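Local coordinates for ABC transporter sugar binding protein (Xanthomonas axonopodis pv. citri, PDB 3UOR) that probably binds maltose or a related sugar in the periplasm and delivers it to an ABC transporter for uptake, at residues W377-Q382 and D410-K415. Numbering follows the deposited sequence.
Sequences WERIVQ and DEILAK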
loop_
_atom_site.group_PDB
_atom_site.type_symbol
_atom_site.label_atom_id
_atom_site.label_comp_id
_atom_site.label_asym_id
_atom_site.label_seq_id
_atom_site.Cartn_x
_atom_site.Cartn_y
_atom_site.Cartn_z
ATOM N N TRP A 377 12.439 -2.284 -7.514
ATOM C CA TRP A 377 11.589 -1.199 -7.015
ATOM C C TRP A 377 11.814 -0.850 -5.533
ATOM O O TRP A 377 11.881 0.314 -5.178
ATOM C CB TRP A 377 10.086 -1.447 -7.279
ATOM C CG TRP A 377 9.308 -0.268 -6.837
ATOM C CD1 TRP A 377 8.489 -0.179 -5.742
ATOM C CD2 TRP A 377 9.353 1.041 -7.416
ATOM N NE1 TRP A 377 7.986 1.099 -5.643
ATOM C CE2 TRP A 377 8.520 1.865 -6.652
ATOM C CE3 TRP A 377 10.000 1.583 -8.531
ATOM C CZ2 TRP A 377 8.314 3.208 -6.965
ATOM C CZ3 TRP A 377 9.803 2.891 -8.837
ATOM C CH2 TRP A 377 8.964 3.704 -8.061
ATOM N N GLU A 378 11.928 -1.837 -4.662
ATOM C CA GLU A 378 12.126 -1.511 -3.253
ATOM C C GLU A 378 13.422 -0.742 -3.004
ATOM O O GLU A 378 13.426 0.210 -2.236
ATOM C CB GLU A 378 12.080 -2.758 -2.377
ATOM C CG GLU A 378 10.656 -3.186 -2.051
ATOM C CD GLU A 378 10.593 -4.221 -0.933
ATOM O OE1 GLU A 378 11.091 -5.354 -1.126
ATOM O OE2 GLU A 378 10.040 -3.894 0.142
ATOM N N ARG A 379 14.514 -1.143 -3.651
ATOM C CA ARG A 379 15.766 -0.396 -3.558
ATOM C C ARG A 379 15.554 1.041 -4.044
ATOM O O ARG A 379 15.986 1.999 -3.421
ATOM C CB ARG A 379 16.854 -1.061 -4.400
ATOM C CG ARG A 379 17.370 -2.378 -3.826
ATOM C CD ARG A 379 18.112 -3.207 -4.882
ATOM N NE ARG A 379 19.466 -2.714 -5.134
ATOM C CZ ARG A 379 20.172 -3.005 -6.226
ATOM N NH1 ARG A 379 19.631 -3.776 -7.169
ATOM N NH2 ARG A 379 21.411 -2.520 -6.381
ATOM N N ILE A 380 14.866 1.182 -5.161
ATOM C CA ILE A 380 14.622 2.494 -5.721
ATOM C C ILE A 380 13.913 3.443 -4.745
ATOM O O ILE A 380 14.360 4.580 -4.559
ATOM C CB ILE A 380 13.890 2.375 -7.070
ATOM C CG1 ILE A 380 14.859 1.787 -8.098
ATOM C CG2 ILE A 380 13.351 3.728 -7.514
ATOM C CD1 ILE A 380 14.189 1.247 -9.366
ATOM N N VAL A 381 12.839 2.997 -4.092
ATOM C CA VAL A 381 12.141 3.915 -3.197
ATOM C C VAL A 381 12.933 4.208 -1.954
ATOM O O VAL A 381 12.760 5.272 -1.382
ATOM C CB VAL A 381 10.684 3.517 -2.796
ATOM C CG1 VAL A 381 9.782 3.538 -3.983
ATOM C CG2 VAL A 381 10.651 2.196 -2.100
ATOM N N GLN A 382 13.785 3.279 -1.521
ATOM C CA GLN A 382 14.710 3.593 -0.441
ATOM C C GLN A 382 15.645 4.743 -0.825
ATOM O O GLN A 382 15.875 5.631 -0.020
ATOM C CB GLN A 382 15.515 2.371 0.020
ATOM C CG GLN A 382 14.691 1.329 0.809
ATOM C CD GLN A 382 13.742 1.955 1.847
ATOM O OE1 GLN A 382 14.060 2.969 2.478
ATOM N NE2 GLN A 382 12.576 1.340 2.027
ATOM N N ASP A 410 19.675 4.823 -11.953
ATOM C CA ASP A 410 20.334 4.299 -13.143
ATOM C C ASP A 410 21.381 3.229 -12.827
ATOM O O ASP A 410 21.520 2.267 -13.589
ATOM C CB ASP A 410 20.937 5.449 -13.963
ATOM C CG ASP A 410 19.863 6.300 -14.631
ATOM O OD1 ASP A 410 18.688 5.919 -14.540
ATOM O OD2 ASP A 410 20.181 7.325 -15.259
ATOM N N GLU A 411 22.110 3.385 -11.716
ATOM C CA GLU A 411 23.023 2.326 -11.260
ATOM C C GLU A 411 22.262 1.094 -10.805
ATOM O O GLU A 411 22.579 -0.040 -11.201
ATOM C CB GLU A 411 23.941 2.832 -10.135
ATOM C CG GLU A 411 24.713 4.041 -10.563
ATOM C CD GLU A 411 25.534 4.652 -9.446
ATOM O OE1 GLU A 411 25.274 4.308 -8.269
ATOM O OE2 GLU A 411 26.428 5.482 -9.765
ATOM N N ILE A 412 21.246 1.299 -9.974
ATOM C CA ILE A 412 20.417 0.172 -9.527
ATOM C C ILE A 412 19.863 -0.633 -10.718
ATOM O O ILE A 412 19.847 -1.874 -10.709
ATOM C CB ILE A 412 19.285 0.663 -8.599
ATOM C CG1 ILE A 412 19.881 1.146 -7.271
ATOM C CG2 ILE A 412 18.266 -0.433 -8.379
ATOM C CD1 ILE A 412 18.961 1.979 -6.446
ATOM N N LEU A 413 19.467 0.071 -11.772
ATOM C CA LEU A 413 18.846 -0.575 -12.932
ATOM C C LEU A 413 19.863 -1.072 -13.950
ATOM O O LEU A 413 19.484 -1.538 -15.022
ATOM C CB LEU A 413 17.868 0.393 -13.615
ATOM C CG LEU A 413 16.628 0.780 -12.788
ATOM C CD1 LEU A 413 15.845 1.918 -13.436
ATOM C CD2 LEU A 413 15.739 -0.434 -12.595
ATOM N N ALA A 414 21.152 -0.979 -13.629
ATOM C CA ALA A 414 22.174 -1.291 -14.618
ATOM C C ALA A 414 22.089 -2.713 -15.135
ATOM O O ALA A 414 22.293 -2.941 -16.316
ATOM C CB ALA A 414 23.590 -1.028 -14.059
ATOM N N LYS A 415 21.856 -3.686 -14.255
ATOM C CA LYS A 415 21.813 -5.079 -14.714
ATOM C C LYS A 415 20.589 -5.299 -15.619
ATOM O O LYS A 415 20.689 -5.870 -16.707
ATOM C CB LYS A 415 21.758 -6.027 -13.530
ATOM C CG LYS A 415 21.682 -7.487 -13.920
ATOM C CD LYS A 415 21.626 -8.337 -12.660
ATOM C CE LYS A 415 21.632 -9.816 -12.980
ATOM N NZ LYS A 415 21.773 -10.647 -11.738
#
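A helical hairpin near the C-terminus brings R379 and I380, in the first turn of helix 377-394, against I412 and L413, where helix 398-412 gives way to helix 414-422. The CB of I412 is directed toward the first helix, and its CG2 methyl lies over the centre of one face of the R379 guanidinium, 3.8 Å above the plane. That methyl is 3.9 Å from R379 CZ, while I412 CG1 comes within 4.1 Å of R379 NH2. The bend in the arginine chain at chi3 (77°) turns its end along the flank of I412, the two side chains running past each other in opposite directions. The same I412 CG2 methyl also packs on I380 CG1, at 4.1 Å, a purely apolar contact. The chain reverses between the two long helices of this all-helical tail of the solute-binding protein, which carries the start of one back beside the end of the other; the CA atoms of I380 and I412 are 7.3 Å apart. Deeper in, the I380 CD1 methyl reaches L413 CD2 at 4.0 Å, these side chains crossing at about a right angle. L413 has left helical geometry and is the N-cap residue of helix 414-422. E376, just ahead of the first helix, also touches both I412 and L413, while the R379 side of the contact faces outward.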